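Polymerase X (Deinococcus radiodurans, PDB 2W9M) probably catalyses template-directed addition of deoxyribonucleotides to DNA as a family X DNA polymerase, and also carries a zinc-binding polymerase and histidinol phosphatase (PHP) domain. Local coordinates at residues D119-L124 with V152-A157; R123-A128 with G166-E171; S162-L167 with N489-R494; L192-A197 with L461-P466. One frame throughout, in Å; residues are numbered along the deposited sequence.

Contact 1 of 4, residues D119-L124 with V152-A157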
loop_
_atom_site.group_PDB
_atom_site.type_symbol
_atom_site.label_atom_id
_atom_site.label_comp_id
_atom_site.label_asym_id
_atom_site.label_seq_id
_atom_site.Cartn_x
_atom_site.Cartn_y
_atom_site.Cartn_z
ATOM N N ASP A 119 -9.891 0.416 7.365
ATOM C CA ASP A 119 -8.871 -0.604 7.157
ATOM C C ASP A 119 -7.442 -0.148 7.446
ATOM O O ASP A 119 -6.499 -0.903 7.211
ATOM C CB ASP A 119 -8.939 -1.113 5.714
ATOM C CG ASP A 119 -8.485 -0.066 4.706
ATOM O OD1 ASP A 119 -8.622 1.144 5.000
ATOM O OD2 ASP A 119 -7.992 -0.449 3.619
ATOM N N SER A 120 -7.268 1.076 7.937
ATOM C CA SER A 120 -5.924 1.560 8.250
ATOM C C SER A 120 -5.916 2.629 9.329
ATOM O O SER A 120 -6.942 3.232 9.629
ATOM C CB SER A 120 -5.223 2.079 6.990
ATOM O OG SER A 120 -5.857 3.242 6.486
ATOM N N LEU A 121 -4.746 2.851 9.916
ATOM C CA LEU A 121 -4.575 3.888 10.922
ATOM C C LEU A 121 -5.054 5.243 10.417
ATOM O O LEU A 121 -5.774 5.963 11.112
ATOM C CB LEU A 121 -3.107 3.978 11.338
ATOM C CG LEU A 121 -2.785 3.293 12.666
ATOM C CD1 LEU A 121 -3.776 2.175 12.954
ATOM C CD2 LEU A 121 -1.352 2.795 12.678
ATOM N N GLU A 122 -4.647 5.583 9.202
ATOM C CA GLU A 122 -5.022 6.858 8.611
ATOM C C GLU A 122 -6.532 6.979 8.408
ATOM O O GLU A 122 -7.125 8.016 8.700
ATOM C CB GLU A 122 -4.287 7.064 7.285
ATOM C CG GLU A 122 -4.871 8.160 6.418
ATOM C CD GLU A 122 -4.970 9.490 7.142
ATOM O OE1 GLU A 122 -5.810 10.315 6.733
ATOM O OE2 GLU A 122 -4.219 9.707 8.118
ATOM N N ARG A 123 -7.144 5.914 7.901
ATOM C CA ARG A 123 -8.586 5.884 7.669
ATOM C C ARG A 123 -9.374 5.877 8.988
ATOM O O ARG A 123 -10.493 6.391 9.055
ATOM C CB ARG A 123 -8.951 4.672 6.805
ATOM C CG ARG A 123 -10.438 4.452 6.605
ATOM C CD ARG A 123 -11.022 5.421 5.592
ATOM N NE ARG A 123 -12.446 5.174 5.382
ATOM C CZ ARG A 123 -13.424 5.773 6.059
ATOM N NH1 ARG A 123 -13.138 6.670 6.995
ATOM N NH2 ARG A 123 -14.688 5.475 5.796
ATOM N N LEU A 124 -8.784 5.293 10.029
ATOM C CA LEU A 124 -9.367 5.321 11.365
ATOM C C LEU A 124 -9.329 6.749 11.887
ATOM O O LEU A 124 -10.290 7.228 12.492
ATOM C CB LEU A 124 -8.581 4.416 12.315
ATOM C CG LEU A 124 -9.318 3.653 13.421
ATOM C CD1 LEU A 124 -8.328 3.180 14.479
ATOM C CD2 LEU A 124 -10.419 4.476 14.060
ATOM N N VAL A 152 -2.810 8.713 17.623
ATOM C CA VAL A 152 -1.784 9.750 17.677
ATOM C C VAL A 152 -0.483 9.221 18.283
ATOM O O VAL A 152 0.603 9.643 17.899
ATOM C CB VAL A 152 -2.248 10.983 18.472
ATOM C CG1 VAL A 152 -1.071 11.911 18.746
ATOM C CG2 VAL A 152 -3.341 11.718 17.717
ATOM N N PHE A 153 -0.595 8.290 19.224
ATOM C CA PHE A 153 0.584 7.693 19.837
ATOM C C PHE A 153 1.356 6.843 18.835
ATOM O O PHE A 153 2.586 6.907 18.782
ATOM C CB PHE A 153 0.206 6.847 21.055
ATOM C CG PHE A 153 0.065 7.638 22.324
ATOM C CD1 PHE A 153 -1.185 7.998 22.798
ATOM C CD2 PHE A 153 1.185 8.019 23.045
ATOM C CE1 PHE A 153 -1.315 8.725 23.966
ATOM C CE2 PHE A 153 1.062 8.747 24.214
ATOM C CZ PHE A 153 -0.190 9.099 24.674
ATOM N N LEU A 154 0.637 6.041 18.051
ATOM C CA LEU A 154 1.277 5.200 17.046
ATOM C C LEU A 154 2.069 6.063 16.071
ATOM O O LEU A 154 3.210 5.742 15.731
ATOM C CB LEU A 154 0.259 4.342 16.287
ATOM C CG LEU A 154 -0.155 2.995 16.887
ATOM C CD1 LEU A 154 0.847 2.562 17.943
ATOM C CD2 LEU A 154 -1.553 3.056 17.478
ATOM N N PHE A 155 1.464 7.166 15.638
ATOM C CA PHE A 155 2.088 8.053 14.663
ATOM C C PHE A 155 3.354 8.727 15.188
ATOM O O PHE A 155 4.341 8.853 14.463
ATOM C CB PHE A 155 1.102 9.117 14.171
ATOM C CG PHE A 155 0.124 8.615 13.147
ATOM C CD1 PHE A 155 -1.047 9.308 12.891
ATOM C CD2 PHE A 155 0.370 7.444 12.451
ATOM C CE1 PHE A 155 -1.950 8.849 11.949
ATOM C CE2 PHE A 155 -0.530 6.977 11.509
ATOM C CZ PHE A 155 -1.692 7.683 11.258
ATOM N N GLU A 156 3.327 9.163 16.441
ATOM C CA GLU A 156 4.472 9.864 17.017
ATOM C C GLU A 156 5.653 8.929 17.266
ATOM O O GLU A 156 6.798 9.368 17.321
ATOM C CB GLU A 156 4.066 10.600 18.298
ATOM C CG GLU A 156 3.023 11.676 18.047
ATOM C CD GLU A 156 2.762 12.551 19.254
ATOM O OE1 GLU A 156 2.763 12.022 20.385
ATOM O OE2 GLU A 156 2.548 13.769 19.065
ATOM N N ALA A 157 5.365 7.639 17.397
ATOM C CA ALA A 157 6.402 6.629 17.566
ATOM C C ALA A 157 7.274 6.532 16.318
ATOM O O ALA A 157 8.501 6.612 16.393
ATOM C CB ALA A 157 5.776 5.278 17.884
#
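Leu-121 and Phe-155 make the tighter half of this contact between the start of helix 121-130 and the end of helix 141-157. Leu-121 CB lies 4.0 Å from both Phe-155 CE2 and CZ, an oblique approach to the ring rather than a stack. The ring is swung there by a first torsion that sets CG beside the backbone N (chi1 -78°), and its edge meets the first turn of the other helix, with Glu-122 N 4.2 Å from Phe-155 CZ. That turn is fixed by Ser-120, the N-cap, whose OG accepts from Arg-123 N at 3.3 Å with an N-H...O angle of 159°.

The other half is looser. Leu-121 CD2 reaches Leu-154 CB at 4.2 Å, and Leu-154, at the margin of the contact, is already partly exposed. No hydrogen bond crosses between the segments, and the carboxylate of Glu-122 instead forms a salt bridge with Arg-125. Val-102 touches both Leu-121 and Leu-154, while Leu-99 lies against Leu-121 from helix 94-99. The packing of the capped start of helix 121-130 on the end of helix 141-157 is consistent with the helix-hairpin-helix domain assigned to the sequence here.

Contact 2 of 4, residues R123-A128 with G166-E171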
loop_
_atom_site.group_PDB
_atom_site.type_symbol
_atom_site.label_atom_id
_atom_site.label_comp_id
_atom_site.label_asym_id
_atom_site.label_seq_id
_atom_site.Cartn_x
_atom_site.Cartn_y
_atom_site.Cartn_z
ATOM N N ARG A 123 -7.144 5.914 7.901
ATOM C CA ARG A 123 -8.586 5.884 7.669
ATOM C C ARG A 123 -9.374 5.877 8.988
ATOM O O ARG A 123 -10.493 6.391 9.055
ATOM C CB ARG A 123 -8.951 4.672 6.805
ATOM C CG ARG A 123 -10.438 4.452 6.605
ATOM C CD ARG A 123 -11.022 5.421 5.592
ATOM N NE ARG A 123 -12.446 5.174 5.382
ATOM C CZ ARG A 123 -13.424 5.773 6.059
ATOM N NH1 ARG A 123 -13.138 6.670 6.995
ATOM N NH2 ARG A 123 -14.688 5.475 5.796
ATOM N N LEU A 124 -8.784 5.293 10.029
ATOM C CA LEU A 124 -9.367 5.321 11.365
ATOM C C LEU A 124 -9.329 6.749 11.887
ATOM O O LEU A 124 -10.290 7.228 12.492
ATOM C CB LEU A 124 -8.581 4.416 12.315
ATOM C CG LEU A 124 -9.318 3.653 13.421
ATOM C CD1 LEU A 124 -8.328 3.180 14.479
ATOM C CD2 LEU A 124 -10.419 4.476 14.060
ATOM N N ARG A 125 -8.212 7.430 11.651
ATOM C CA ARG A 125 -8.042 8.800 12.122
ATOM C C ARG A 125 -9.049 9.740 11.470
ATOM O O ARG A 125 -9.559 10.659 12.108
ATOM C CB ARG A 125 -6.628 9.298 11.858
ATOM C CG ARG A 125 -6.460 10.768 12.161
ATOM C CD ARG A 125 -5.299 11.362 11.403
ATOM N NE ARG A 125 -5.675 12.657 10.854
ATOM C CZ ARG A 125 -6.027 12.846 9.588
ATOM N NH1 ARG A 125 -6.028 11.828 8.743
ATOM N NH2 ARG A 125 -6.365 14.053 9.163
ATOM N N GLU A 126 -9.334 9.503 10.197
ATOM C CA GLU A 126 -10.333 10.295 9.493
ATOM C C GLU A 126 -11.735 9.995 10.016
ATOM O O GLU A 126 -12.562 10.900 10.158
ATOM C CB GLU A 126 -10.264 10.029 7.990
ATOM C CG GLU A 126 -8.973 10.506 7.350
ATOM C CD GLU A 126 -8.741 9.902 5.979
ATOM O OE1 GLU A 126 -9.358 8.857 5.672
ATOM O OE2 GLU A 126 -7.939 10.470 5.207
ATOM N N ALA A 127 -12.000 8.724 10.303
ATOM C CA ALA A 127 -13.304 8.321 10.818
ATOM C C ALA A 127 -13.581 8.993 12.154
ATOM O O ALA A 127 -14.710 9.389 12.432
ATOM C CB ALA A 127 -13.384 6.815 10.958
ATOM N N ALA A 128 -12.543 9.123 12.972
ATOM C CA ALA A 128 -12.664 9.809 14.251
ATOM C C ALA A 128 -12.959 11.288 14.010
ATOM O O ALA A 128 -13.832 11.876 14.648
ATOM C CB ALA A 128 -11.386 9.641 15.073
ATOM N N GLY A 166 0.815 11.298 5.468
ATOM C CA GLY A 166 1.400 12.575 5.099
ATOM C C GLY A 166 0.583 13.319 4.057
ATOM O O GLY A 166 0.383 14.528 4.148
ATOM N N LEU A 167 0.105 12.591 3.057
ATOM C CA LEU A 167 -0.663 13.195 1.972
ATOM C C LEU A 167 -2.049 13.625 2.446
ATOM O O LEU A 167 -2.524 14.703 2.096
ATOM C CB LEU A 167 -0.776 12.221 0.796
ATOM C CG LEU A 167 -1.168 12.764 -0.580
ATOM C CD1 LEU A 167 -0.463 14.076 -0.858
ATOM C CD2 LEU A 167 -0.839 11.743 -1.662
ATOM N N ALA A 168 -2.692 12.776 3.246
ATOM C CA ALA A 168 -3.999 13.098 3.816
ATOM C C ALA A 168 -3.937 14.357 4.677
ATOM O O ALA A 168 -4.781 15.240 4.553
ATOM C CB ALA A 168 -4.524 11.924 4.633
ATOM N N VAL A 169 -2.938 14.434 5.550
ATOM C CA VAL A 169 -2.787 15.592 6.426
ATOM C C VAL A 169 -2.490 16.867 5.635
ATOM O O VAL A 169 -3.067 17.918 5.908
ATOM C CB VAL A 169 -1.713 15.361 7.507
ATOM C CG1 VAL A 169 -1.421 16.657 8.249
ATOM C CG2 VAL A 169 -2.167 14.269 8.474
ATOM N N ALA A 170 -1.604 16.776 4.650
ATOM C CA ALA A 170 -1.305 17.934 3.811
ATOM C C ALA A 170 -2.546 18.396 3.049
ATOM O O ALA A 170 -2.805 19.596 2.938
ATOM C CB ALA A 170 -0.166 17.635 2.852
ATOM N N GLU A 171 -3.314 17.446 2.527
ATOM C CA GLU A 171 -4.562 17.775 1.833
ATOM C C GLU A 171 -5.577 18.449 2.760
ATOM O O GLU A 171 -6.257 19.394 2.364
ATOM C CB GLU A 171 -5.163 16.530 1.169
ATOM C CG GLU A 171 -6.673 16.364 1.367
ATOM C CD GLU A 171 -7.039 15.164 2.249
ATOM O OE1 GLU A 171 -6.798 14.010 1.822
ATOM O OE2 GLU A 171 -7.586 15.373 3.358
#
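Arg-125 and Glu-126 reach from helix 121-130, part of a helix-hairpin-helix domain by sequence, toward Ala-168 and Val-169 on helix 163-176. The two helical segments run roughly alongside each other, with 30° between their directions and 11.4 Å between their axes, so it is the side chains that span the gap.

The guanidinium of Arg-125 is turned flat toward the other helix: Val-169 CG2 stands over the centre of one face, 4.2 Å above its plane. Ala-168 CB approaches the same group obliquely, 4.4 Å from Arg-125 NH1. These are dispersion contacts, and the charge is satisfied elsewhere, through salt bridges of NH1 to Glu-122, NH2 to Glu-172 and NE to Glu-229. Three carboxylates thus grip three different nitrogens, which would hold the plane in the rotation that presents its face to the valine. Val-169 also packs on Val-231 and Val-233 of strand 231-238, so the valine meets the sheet as well as the charged plane.

Glu-126 comes in beside the arginine with its chain extended beyond CG (chi2 164°). Its carboxylate lies close to a like charge on its own helix, that of Glu-122, which in turn is paired with Arg-125. Across the contact the oxygen Glu-126 OE2 ends against a methyl, 3.8 Å from Ala-168 CB.

Contact 3 of 4, residues S162-L167 with N489-R494; sequences SLRAGL and NANAAR
Arg-164 meets Ala-492 at both ends, at its root and at its guanidinium. Arg-164 CB is 3.8 Å from Ala-492 CB, and the chain leaves with CG anti to the backbone N (chi1 -179°). Arg-164 CD passes Ser-120 and the CB of Glu-122, and there the chain bends (chi3 -70°), which folds the head back over the alanine. NE returns to 4.1 Å from Ala-492 CB; the approach tightens to 3.5 Å from CZ to that methyl. Ala-492 CB sits 3.3 Å above the guanidinium plane, offset toward its rim, 3.7 Å from Arg-164 NH1 and 3.4 Å from Arg-164 NH2. At the edge of the group, near its plane, Asn-491 ND2 is 4.1 Å from Arg-164 NH2; both are donors and no bond joins them. NH2 has its charged mate in Asp-525, through a salt bridge. A leucine in place of Arg-164 would probably leave Asp-525 without its charged partner and uncover the methyl of Ala-492.

Side chains hold both backbones: Ser-162 OG caps the helix by accepting from Ala-165 N, and Asn-491 OD1 closes an Asx turn by accepting from Ala-493 N. The Asn-491 side chain is about 5 Å from that of the zinc ligand Asp-516, so the contact joins the polymerase part to a loop beside the PHP zinc site. Arg-164, touching Glu-122 and Tyr-528, places the first turn of helix 163-176 between helix 121-130, helix 526-535 and the loop after strand 485-489.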
loop_
_atom_site.group_PDB
_atom_site.type_symbol
_atom_site.label_atom_id
_atom_site.label_comp_id
_atom_site.label_asym_id
_atom_site.label_seq_id
_atom_site.Cartn_x
_atom_site.Cartn_y
_atom_site.Cartn_z
ATOM N N SER A 162 3.785 7.183 6.681
ATOM C CA SER A 162 3.416 6.583 5.407
ATOM C C SER A 162 2.982 7.683 4.453
ATOM O O SER A 162 2.544 8.746 4.889
ATOM C CB SER A 162 2.286 5.558 5.581
ATOM O OG SER A 162 1.046 6.182 5.877
ATOM N N LEU A 163 3.112 7.431 3.155
ATOM C CA LEU A 163 2.686 8.399 2.152
ATOM C C LEU A 163 1.216 8.758 2.338
ATOM O O LEU A 163 0.809 9.887 2.074
ATOM C CB LEU A 163 2.905 7.848 0.745
ATOM C CG LEU A 163 2.442 8.740 -0.409
ATOM C CD1 LEU A 163 3.105 10.112 -0.331
ATOM C CD2 LEU A 163 2.728 8.075 -1.749
ATOM N N ARG A 164 0.424 7.791 2.796
ATOM C CA ARG A 164 -1.009 7.998 2.986
ATOM C C ARG A 164 -1.301 9.053 4.055
ATOM O O ARG A 164 -2.037 10.001 3.806
ATOM C CB ARG A 164 -1.704 6.679 3.342
ATOM C CG ARG A 164 -3.205 6.816 3.531
ATOM C CD ARG A 164 -3.836 5.569 4.144
ATOM N NE ARG A 164 -3.851 4.433 3.226
ATOM C CZ ARG A 164 -3.142 3.323 3.402
ATOM N NH1 ARG A 164 -2.363 3.196 4.469
ATOM N NH2 ARG A 164 -3.215 2.339 2.515
ATOM N N ALA A 165 -0.721 8.879 5.240
ATOM C CA ALA A 165 -0.914 9.825 6.339
ATOM C C ALA A 165 -0.399 11.222 6.003
ATOM O O ALA A 165 -1.088 12.214 6.228
ATOM C CB ALA A 165 -0.250 9.309 7.611
ATOM N N GLY A 166 0.815 11.298 5.468
ATOM C CA GLY A 166 1.400 12.575 5.099
ATOM C C GLY A 166 0.583 13.319 4.057
ATOM O O GLY A 166 0.383 14.528 4.148
ATOM N N LEU A 167 0.105 12.591 3.057
ATOM C CA LEU A 167 -0.663 13.195 1.972
ATOM C C LEU A 167 -2.049 13.625 2.446
ATOM O O LEU A 167 -2.524 14.703 2.096
ATOM C CB LEU A 167 -0.776 12.221 0.796
ATOM C CG LEU A 167 -1.168 12.764 -0.580
ATOM C CD1 LEU A 167 -0.463 14.076 -0.858
ATOM C CD2 LEU A 167 -0.839 11.743 -1.662
ATOM N N ASN A 489 2.000 -2.943 -6.314
ATOM C CA ASN A 489 0.931 -2.949 -5.330
ATOM C C ASN A 489 0.701 -1.548 -4.794
ATOM O O ASN A 489 1.578 -0.960 -4.161
ATOM C CB ASN A 489 1.253 -3.935 -4.205
ATOM C CG ASN A 489 0.037 -4.299 -3.382
ATOM O OD1 ASN A 489 -0.532 -3.458 -2.691
ATOM N ND2 ASN A 489 -0.366 -5.561 -3.450
ATOM N N ALA A 490 -0.483 -1.016 -5.066
ATOM C CA ALA A 490 -0.806 0.367 -4.733
ATOM C C ALA A 490 -1.079 0.611 -3.248
ATOM O O ALA A 490 -1.130 1.761 -2.815
ATOM C CB ALA A 490 -1.979 0.857 -5.580
ATOM N N ASN A 491 -1.266 -0.451 -2.468
ATOM C CA ASN A 491 -1.471 -0.281 -1.029
ATOM C C ASN A 491 -0.296 0.482 -0.423
ATOM O O ASN A 491 0.854 0.088 -0.598
ATOM C CB ASN A 491 -1.674 -1.629 -0.326
ATOM C CG ASN A 491 -1.933 -1.480 1.170
ATOM O OD1 ASN A 491 -1.016 -1.242 1.956
ATOM N ND2 ASN A 491 -3.187 -1.632 1.567
ATOM N N ALA A 492 -0.595 1.571 0.282
ATOM C CA ALA A 492 0.428 2.486 0.803
ATOM C C ALA A 492 1.476 1.829 1.704
ATOM O O ALA A 492 2.563 2.376 1.896
ATOM C CB ALA A 492 -0.226 3.660 1.527
ATOM N N ALA A 493 1.157 0.666 2.260
ATOM C CA ALA A 493 2.107 -0.030 3.122
ATOM C C ALA A 493 2.987 -0.978 2.325
ATOM O O ALA A 493 3.910 -1.584 2.869
ATOM C CB ALA A 493 1.392 -0.781 4.219
ATOM N N ARG A 494 2.709 -1.104 1.036
ATOM C CA ARG A 494 3.510 -1.980 0.191
ATOM C C ARG A 494 4.314 -1.210 -0.857
ATOM O O ARG A 494 5.546 -1.216 -0.818
ATOM C CB ARG A 494 2.635 -3.046 -0.463
ATOM C CG ARG A 494 2.071 -4.050 0.529
ATOM C CD ARG A 494 1.236 -5.102 -0.178
ATOM N NE ARG A 494 0.576 -6.005 0.759
ATOM C CZ ARG A 494 1.179 -7.018 1.373
ATOM N NH1 ARG A 494 2.468 -7.256 1.165
ATOM N NH2 ARG A 494 0.494 -7.792 2.203
#

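Contact 4 of 4, residues L192-A197 with L461-P466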
loop_
_atom_site.group_PDB
_atom_site.type_symbol
_atom_site.label_atom_id
_atom_site.label_comp_id
_atom_site.label_asym_id
_atom_site.label_seq_id
_atom_site.Cartn_x
_atom_site.Cartn_y
_atom_site.Cartn_z
ATOM N N LEU A 192 7.175 10.040 -2.293
ATOM C CA LEU A 192 8.089 9.205 -1.533
ATOM C C LEU A 192 7.280 8.159 -0.764
ATOM O O LEU A 192 6.374 8.505 -0.010
ATOM C CB LEU A 192 8.912 10.068 -0.576
ATOM C CG LEU A 192 10.390 9.703 -0.474
ATOM C CD1 LEU A 192 11.051 9.916 -1.818
ATOM C CD2 LEU A 192 11.078 10.524 0.606
ATOM N N GLU A 193 7.598 6.883 -0.966
ATOM C CA GLU A 193 6.875 5.797 -0.300
ATOM C C GLU A 193 6.786 6.020 1.211
ATOM O O GLU A 193 5.815 5.627 1.857
ATOM C CB GLU A 193 7.513 4.437 -0.610
ATOM C CG GLU A 193 9.018 4.372 -0.380
ATOM C CD GLU A 193 9.825 4.877 -1.570
ATOM O OE1 GLU A 193 9.272 4.938 -2.689
ATOM O OE2 GLU A 193 11.016 5.205 -1.383
ATOM N N THR A 194 7.808 6.660 1.760
ATOM C CA THR A 194 7.818 7.050 3.160
ATOM C C THR A 194 8.119 8.550 3.241
ATOM O O THR A 194 8.828 9.088 2.392
ATOM C CB THR A 194 8.847 6.235 3.949
ATOM O OG1 THR A 194 8.234 5.028 4.419
ATOM C CG2 THR A 194 9.349 7.020 5.127
ATOM N N VAL A 195 7.570 9.222 4.250
ATOM C CA VAL A 195 7.549 10.683 4.278
ATOM C C VAL A 195 7.957 11.283 5.625
ATOM O O VAL A 195 7.458 10.874 6.675
ATOM C CB VAL A 195 6.150 11.193 3.899
ATOM C CG1 VAL A 195 5.810 12.445 4.669
ATOM C CG2 VAL A 195 6.061 11.427 2.404
ATOM N N ARG A 196 8.856 12.264 5.593
ATOM C CA ARG A 196 9.356 12.876 6.824
ATOM C C ARG A 196 8.326 13.778 7.495
ATOM O O ARG A 196 8.322 13.925 8.718
ATOM C CB ARG A 196 10.641 13.663 6.561
ATOM C CG ARG A 196 10.514 14.729 5.484
ATOM C CD ARG A 196 11.851 15.424 5.227
ATOM N NE ARG A 196 11.917 16.770 5.791
ATOM C CZ ARG A 196 12.035 17.043 7.087
ATOM N NH1 ARG A 196 12.087 16.065 7.981
ATOM N NH2 ARG A 196 12.094 18.303 7.490
ATOM N N ALA A 197 7.458 14.384 6.694
ATOM C CA ALA A 197 6.431 15.269 7.227
ATOM C C ALA A 197 5.376 15.619 6.188
ATOM O O ALA A 197 5.586 15.442 4.989
ATOM C CB ALA A 197 7.067 16.541 7.769
ATOM N N LEU A 461 6.848 -4.551 3.908
ATOM C CA LEU A 461 5.793 -3.730 4.502
ATOM C C LEU A 461 6.381 -2.457 5.105
ATOM O O LEU A 461 6.998 -2.500 6.164
ATOM C CB LEU A 461 5.028 -4.505 5.576
ATOM C CG LEU A 461 4.086 -5.601 5.077
ATOM C CD1 LEU A 461 3.293 -6.178 6.238
ATOM C CD2 LEU A 461 3.154 -5.063 4.002
ATOM N N LEU A 462 6.185 -1.328 4.432
ATOM C CA LEU A 462 6.762 -0.061 4.876
ATOM C C LEU A 462 6.523 0.221 6.364
ATOM O O LEU A 462 5.388 0.188 6.834
ATOM C CB LEU A 462 6.233 1.110 4.040
ATOM C CG LEU A 462 6.839 1.376 2.660
ATOM C CD1 LEU A 462 8.170 0.663 2.535
ATOM C CD2 LEU A 462 5.911 0.954 1.538
ATOM N N LEU A 463 7.606 0.509 7.085
ATOM C CA LEU A 463 7.553 0.890 8.499
ATOM C C LEU A 463 7.279 -0.275 9.445
ATOM O O LEU A 463 7.020 -0.061 10.628
ATOM C CB LEU A 463 6.525 2.003 8.738
ATOM C CG LEU A 463 6.717 3.315 7.980
ATOM C CD1 LEU A 463 5.604 4.293 8.319
ATOM C CD2 LEU A 463 8.070 3.923 8.288
ATOM N N ARG A 464 7.335 -1.501 8.933
ATOM C CA ARG A 464 7.076 -2.677 9.763
ATOM C C ARG A 464 8.136 -3.766 9.609
ATOM O O ARG A 464 8.725 -4.213 10.591
ATOM C CB ARG A 464 5.679 -3.239 9.474
ATOM C CG ARG A 464 5.381 -4.556 10.183
ATOM C CD ARG A 464 3.913 -4.945 10.055
ATOM N NE ARG A 464 3.046 -3.980 10.718
ATOM C CZ ARG A 464 2.697 -4.054 11.997
ATOM N NH1 ARG A 464 3.139 -5.053 12.749
ATOM N NH2 ARG A 464 1.906 -3.132 12.527
ATOM N N ARG A 465 8.371 -4.195 8.373
ATOM C CA ARG A 465 9.362 -5.227 8.085
ATOM C C ARG A 465 9.880 -5.085 6.656
ATOM O O ARG A 465 9.109 -4.821 5.738
ATOM C CB ARG A 465 8.747 -6.620 8.251
ATOM C CG ARG A 465 7.614 -6.894 7.268
ATOM C CD ARG A 465 7.757 -8.244 6.584
ATOM N NE ARG A 465 6.798 -9.221 7.082
ATOM C CZ ARG A 465 5.623 -9.472 6.511
ATOM N NH1 ARG A 465 5.258 -8.818 5.417
ATOM N NH2 ARG A 465 4.814 -10.383 7.033
ATOM N N PRO A 466 11.195 -5.252 6.464
ATOM C CA PRO A 466 11.765 -5.308 5.114
ATOM C C PRO A 466 11.267 -6.549 4.378
ATOM O O PRO A 466 10.687 -7.436 5.005
ATOM C CB PRO A 466 13.269 -5.435 5.383
ATOM C CG PRO A 466 13.345 -5.990 6.785
ATOM C CD PRO A 466 12.247 -5.270 7.491
#
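Van der Waals contacts account for everything that passes between Thr-194 with its neighbour Glu-193 and the pair Leu-462 and Leu-463. The nearest pair is Thr-194 OG1 with Leu-463 CD2, at 4.0 Å, the two side chains crossing obliquely. The hydroxyl is placed there by a first torsion that sets OG1 beside the backbone N (chi1 -88°). Leu-462 CG lies 4.3 Å from the same oxygen, and Leu-462 CD2 comes to 4.4 Å from Glu-193 CB.

Hydrogen bonds and charges lie elsewhere. The end of Glu-193 leads away to a salt bridge with Arg-500, so its aliphatic root alone faces Leu-462. Within 461-466 the backbone folds on itself: Leu-461 O accepts from both Arg-464 N, at 3.0 Å, and Arg-465 N, the last two facing Leu-461 as a classic beta bulge. Leu-463 takes a left-handed backbone conformation (phi 75°) at this turn, and its side chain extends from there to the threonine.

The contact joins strand 194-203, in the polymerase X part, to the loop after strand 453-454 of the seven-stranded parallel sheet. With no polar bond across, it depends on shape rather than on directed pairing, which implies a modest, partly buried touch with a loop whose polar groups bond elsewhere.

Contacts 1 and 2 start from one helix, 121-130, with centres 9 Å apart, and lie away from the zinc sites. Helix 163-176 continues the path: contact 2 uses its middle and contact 3 its first turn, where Ala-165 CB also meets Phe-155 CZ of contact 1 at 4.2 Å. Contacts 3 and 4, centres 8 Å apart, both reach into the zinc-bearing half of the chain, and their loops are joined by a probable hydrogen bond from Leu-462 N to Ala-493 O of 2.8 Å. Nearest the metals is contact 3: the Asn-491 side chain is about 8 Å from a bound zinc ion, against about 14 Å for that of Leu-462 in contact 4.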